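Local coordinates for cell death abnormality protein 2 (Caenorhabditis elegans, PDB 3QWX) that acts as a CRK-family SH2-SH3 signalling adaptor required for cell migration and for the engulfment of cell corpses, at residues T133-E138 against A156-G161; E141-L146 against G164-N169. All coordinates share one frame; numbering follows the deposited sequence.

In the fold
Both contacts lie in the SH3 module of this fragment, which also carries an SH2 domain, and their centres are about 7 Å apart. Interaction 1 joins the RT loop to the end of strand 153-157 and the distal turn after it; apolar at its buried end, it becomes polar and water-mediated around the partly exposed Asn158. Interaction 2 is entirely buried and apolar, between side chains of strands 142-147 and 163-167. Strand 153-157, which supplies Ala156 to interaction 1, runs between those two strands. The contacts meet directly: Leu135 N probably bonds to Leu165 O (2.9 Å), and Phe137 CE1 packs 3.6 Å from Val166 CG1.

Interaction 1: T133-E138 against A156-G161; sequences TDLPFE and ARNALG
Leu135 makes all the direct contacts between 133-138 and 156-161, one methyl branch to each of two places. Leu135 CD2 rests 3.9 Å from the methyl CB of Ala156, the apolar pairing at the buried end of the contact, and also lies 3.6 Å from the backbone carbonyl oxygen Ala156 O. Leu135 CD1 goes instead to the amide of Asn158, 3.7 Å from ND2, the two side chains meeting at a slant. The leucine reaches both partners with CG anti to its backbone N (chi1 176°), which extends the isobutyl group from the loop toward the strand. Ala156 and Leu135 both pack on Val166 as well, within the hydrophobic core.

In SH3 terms, 133-138 is part of the RT loop, between strands 119-123 and 142-147. Residues 158-161 form the type I turn of the distal loop, which joins strands 153-157 and 163-167. The contact packs the irregular loop against the hairpin that turns there. Backbone bonds from Thr133 and Leu135 to Leu165 hold the loop to the other strand of that hairpin.

Polar contact between the segments is indirect. A water donates to Pro136 O at 2.8 Å and accepts from Asn158 ND2 at 3.0 Å, bridging the loop backbone to the amide beside Leu135. The other end of the amide serves its own turn. With CG placed between the backbone N and the carbonyl carbon (chi1 69°), Asn158 OD1 faces the loop's N-H groups: Thr162 N is its stronger partner, while Leu160 N at 3.0 Å and Gly161 N at 3.1 Å give only weak, bent bonds. The turn itself is closed by Gly161 N to Asn158 O at 2.9 Å, and Gly161, its last residue, has a positive phi of 102°, which suits glycine.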
# COMPACT_ATOMS: atom_id res chain seq x y z
N THR A 133 8.54 11.01 -3.77
CA THR A 133 7.74 10.09 -4.56
C THR A 133 8.64 9.11 -5.33
O THR A 133 8.15 8.17 -5.95
CB THR A 133 6.88 10.87 -5.57
OG1 THR A 133 7.73 11.61 -6.46
CG2 THR A 133 5.95 11.83 -4.85
N ASP A 134 9.94 9.36 -5.27
CA ASP A 134 10.91 8.58 -6.04
C ASP A 134 11.41 7.38 -5.25
O ASP A 134 11.39 7.39 -4.03
CB ASP A 134 12.10 9.45 -6.44
CG ASP A 134 11.70 10.61 -7.35
OD1 ASP A 134 10.59 10.56 -7.93
OD2 ASP A 134 12.50 11.56 -7.47
N LEU A 135 11.87 6.35 -5.96
CA LEU A 135 12.42 5.17 -5.33
C LEU A 135 13.93 5.14 -5.55
O LEU A 135 14.39 4.87 -6.66
CB LEU A 135 11.78 3.91 -5.92
CG LEU A 135 12.32 2.56 -5.44
CD1 LEU A 135 12.05 2.35 -3.94
CD2 LEU A 135 11.77 1.41 -6.26
N PRO A 136 14.71 5.46 -4.50
CA PRO A 136 16.17 5.43 -4.64
C PRO A 136 16.63 4.01 -4.86
O PRO A 136 15.99 3.08 -4.37
CB PRO A 136 16.67 5.92 -3.27
CG PRO A 136 15.49 6.60 -2.63
CD PRO A 136 14.29 5.85 -3.14
N PHE A 137 17.70 3.82 -5.62
CA PHE A 137 18.26 2.49 -5.80
C PHE A 137 19.74 2.55 -6.11
O PHE A 137 20.30 3.61 -6.42
CB PHE A 137 17.50 1.70 -6.89
CG PHE A 137 17.46 2.37 -8.23
CD1 PHE A 137 16.41 3.21 -8.57
CD2 PHE A 137 18.45 2.13 -9.17
CE1 PHE A 137 16.36 3.82 -9.80
CE2 PHE A 137 18.42 2.75 -10.41
CZ PHE A 137 17.38 3.59 -10.73
N GLU A 138 20.37 1.38 -6.03
CA GLU A 138 21.81 1.25 -6.25
C GLU A 138 22.08 0.81 -7.69
O GLU A 138 21.22 0.23 -8.34
CB GLU A 138 22.40 0.25 -5.25
CG GLU A 138 22.35 0.71 -3.78
CD GLU A 138 22.80 -0.38 -2.82
OE1 GLU A 138 23.81 -1.04 -3.12
OE2 GLU A 138 22.14 -0.60 -1.78
N ALA A 156 8.35 1.70 -10.02
CA ALA A 156 9.17 0.52 -9.73
C ALA A 156 8.95 0.01 -8.30
O ALA A 156 8.42 0.74 -7.45
CB ALA A 156 10.63 0.84 -9.95
N ARG A 157 9.36 -1.22 -8.04
CA ARG A 157 9.22 -1.84 -6.73
C ARG A 157 10.53 -2.53 -6.40
O ARG A 157 11.07 -3.27 -7.23
CB ARG A 157 8.08 -2.86 -6.72
CG ARG A 157 7.80 -3.46 -5.35
CD ARG A 157 6.50 -4.26 -5.36
NE ARG A 157 6.53 -5.36 -6.30
CZ ARG A 157 5.49 -5.78 -7.02
NH1 ARG A 157 4.30 -5.20 -6.91
NH2 ARG A 157 5.65 -6.79 -7.85
N ASN A 158 11.06 -2.31 -5.21
CA ASN A 158 12.30 -2.99 -4.86
C ASN A 158 12.06 -4.32 -4.12
O ASN A 158 10.91 -4.71 -3.90
CB ASN A 158 13.26 -2.06 -4.10
CG ASN A 158 12.75 -1.70 -2.70
OD1 ASN A 158 11.87 -2.35 -2.14
ND2 ASN A 158 13.33 -0.66 -2.13
N ALA A 159 13.14 -5.02 -3.78
CA ALA A 159 13.04 -6.32 -3.12
C ALA A 159 12.29 -6.25 -1.80
O ALA A 159 11.67 -7.23 -1.37
CB ALA A 159 14.43 -6.91 -2.89
N LEU A 160 12.36 -5.10 -1.15
CA LEU A 160 11.70 -4.90 0.14
C LEU A 160 10.19 -4.70 -0.02
O LEU A 160 9.43 -4.87 0.93
CB LEU A 160 12.35 -3.74 0.90
CG LEU A 160 13.62 -4.01 1.72
CD1 LEU A 160 14.57 -4.99 1.04
CD2 LEU A 160 14.34 -2.71 2.07
N GLY A 161 9.75 -4.35 -1.23
CA GLY A 161 8.34 -4.08 -1.48
C GLY A 161 8.03 -2.60 -1.56
O GLY A 161 6.89 -2.20 -1.77
O HOH W 1 15.50 0.31 -3.93

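Interaction 2: E141-L146 against G164-N169; sequences ERLEIL and GLVPAN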
# COMPACT_ATOMS: atom_id res chain seq x y z
N GLU A 141 21.07 -2.77 -9.00
CA GLU A 141 19.95 -3.26 -8.19
C GLU A 141 18.77 -3.74 -9.03
O GLU A 141 18.37 -3.07 -9.98
CB GLU A 141 19.49 -2.21 -7.17
CG GLU A 141 18.39 -2.72 -6.23
CD GLU A 141 18.03 -1.73 -5.13
OE1 GLU A 141 18.80 -0.77 -4.91
OE2 GLU A 141 16.97 -1.91 -4.49
N ARG A 142 18.22 -4.89 -8.66
CA ARG A 142 17.10 -5.49 -9.39
C ARG A 142 15.78 -4.85 -8.99
O ARG A 142 15.47 -4.74 -7.81
CB ARG A 142 17.06 -7.00 -9.12
CG ARG A 142 15.93 -7.75 -9.83
CD ARG A 142 15.80 -9.19 -9.30
NE ARG A 142 14.79 -9.98 -10.00
CZ ARG A 142 13.48 -9.91 -9.80
NH1 ARG A 142 12.97 -9.05 -8.92
NH2 ARG A 142 12.65 -10.70 -10.48
N LEU A 143 15.01 -4.39 -9.96
CA LEU A 143 13.73 -3.76 -9.66
C LEU A 143 12.66 -4.35 -10.55
O LEU A 143 12.94 -4.94 -11.59
CB LEU A 143 13.80 -2.25 -9.89
CG LEU A 143 14.88 -1.46 -9.13
CD1 LEU A 143 14.96 -0.07 -9.69
CD2 LEU A 143 14.62 -1.43 -7.61
N GLU A 144 11.43 -4.18 -10.12
CA GLU A 144 10.28 -4.63 -10.88
C GLU A 144 9.49 -3.41 -11.28
O GLU A 144 9.09 -2.60 -10.44
CB GLU A 144 9.42 -5.59 -10.03
CG GLU A 144 10.07 -6.96 -9.89
CD GLU A 144 9.46 -7.81 -8.77
OE1 GLU A 144 8.53 -7.34 -8.10
OE2 GLU A 144 9.95 -8.95 -8.56
N ILE A 145 9.28 -3.27 -12.58
CA ILE A 145 8.53 -2.15 -13.12
C ILE A 145 7.04 -2.45 -13.12
O ILE A 145 6.61 -3.44 -13.71
CB ILE A 145 9.01 -1.81 -14.55
CG1 ILE A 145 10.51 -1.49 -14.54
CG2 ILE A 145 8.22 -0.65 -15.13
CD1 ILE A 145 10.92 -0.31 -13.66
N LEU A 146 6.26 -1.58 -12.49
CA LEU A 146 4.82 -1.78 -12.33
C LEU A 146 4.02 -0.91 -13.28
O LEU A 146 2.84 -1.18 -13.54
CB LEU A 146 4.39 -1.42 -10.90
CG LEU A 146 4.61 -2.39 -9.74
CD1 LEU A 146 5.55 -3.52 -10.07
CD2 LEU A 146 5.07 -1.64 -8.52
N GLY A 164 7.97 3.33 -5.93
CA GLY A 164 8.19 4.72 -6.23
C GLY A 164 8.65 4.89 -7.67
O GLY A 164 8.88 3.91 -8.36
N LEU A 165 8.82 6.13 -8.09
CA LEU A 165 9.17 6.44 -9.47
C LEU A 165 10.68 6.40 -9.68
O LEU A 165 11.46 6.77 -8.81
CB LEU A 165 8.65 7.83 -9.85
CG LEU A 165 7.14 8.05 -9.93
CD1 LEU A 165 6.84 9.51 -10.21
CD2 LEU A 165 6.56 7.18 -11.01
N VAL A 166 11.07 5.95 -10.87
CA VAL A 166 12.47 5.84 -11.23
C VAL A 166 12.65 6.36 -12.66
O VAL A 166 11.72 6.26 -13.48
CB VAL A 166 12.96 4.36 -11.13
CG1 VAL A 166 12.77 3.82 -9.72
CG2 VAL A 166 12.24 3.47 -12.15
N PRO A 167 13.82 6.92 -12.97
CA PRO A 167 14.05 7.41 -14.33
C PRO A 167 14.25 6.24 -15.29
O PRO A 167 15.02 5.33 -14.98
CB PRO A 167 15.36 8.21 -14.22
CG PRO A 167 15.62 8.39 -12.77
CD PRO A 167 14.95 7.22 -12.07
N ALA A 168 13.57 6.27 -16.43
CA ALA A 168 13.68 5.19 -17.41
C ALA A 168 15.10 5.02 -17.95
O ALA A 168 15.52 3.89 -18.28
CB ALA A 168 12.69 5.40 -18.55
N ASN A 169 15.85 6.12 -18.02
CA ASN A 169 17.23 6.07 -18.51
C ASN A 169 18.24 5.59 -17.45
O ASN A 169 19.45 5.58 -17.70
CB ASN A 169 17.65 7.41 -19.12
CG ASN A 169 17.66 8.56 -18.12
OD1 ASN A 169 18.54 9.43 -18.15
ND2 ASN A 169 16.66 8.59 -17.26
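Val166 packs against Leu143 and Ile145 in a purely apolar contact across the hydrophobic core of the SH3 domain. Each methyl of the valine faces a different residue of strand 142-147: Val166 CG1 lies 4.5 Å from Leu143 CD1, and Val166 CG2 lies 4.3 Å from Ile145 CD1. The terminal methyls therefore meet at the loose end of van der Waals range. For Ile145, whose CB leaves the backbone obliquely to strand 163-167, chi1 of -58° and chi2 of -60° carry CD1 in toward the valine.

The two strands are not paired. In the antiparallel SH3 barrel, strand 153-157 runs between them, and side chains from its two neighbours converge over the small Ala156, as the curl of the barrel allows; Val121 of strand 119-123 packs on both Leu143 and Ile145.

Alternation along strand 142-147 puts Arg142 and Glu144 on the other face. There Arg142 NH1 donates to Glu144 OE2 at 3.0 Å, nearly straight and in the guanidinium plane, but it meets OE2 on the anti side, 35° out of the carboxylate plane. The second oxygen, OE1, forms a salt bridge with Arg157.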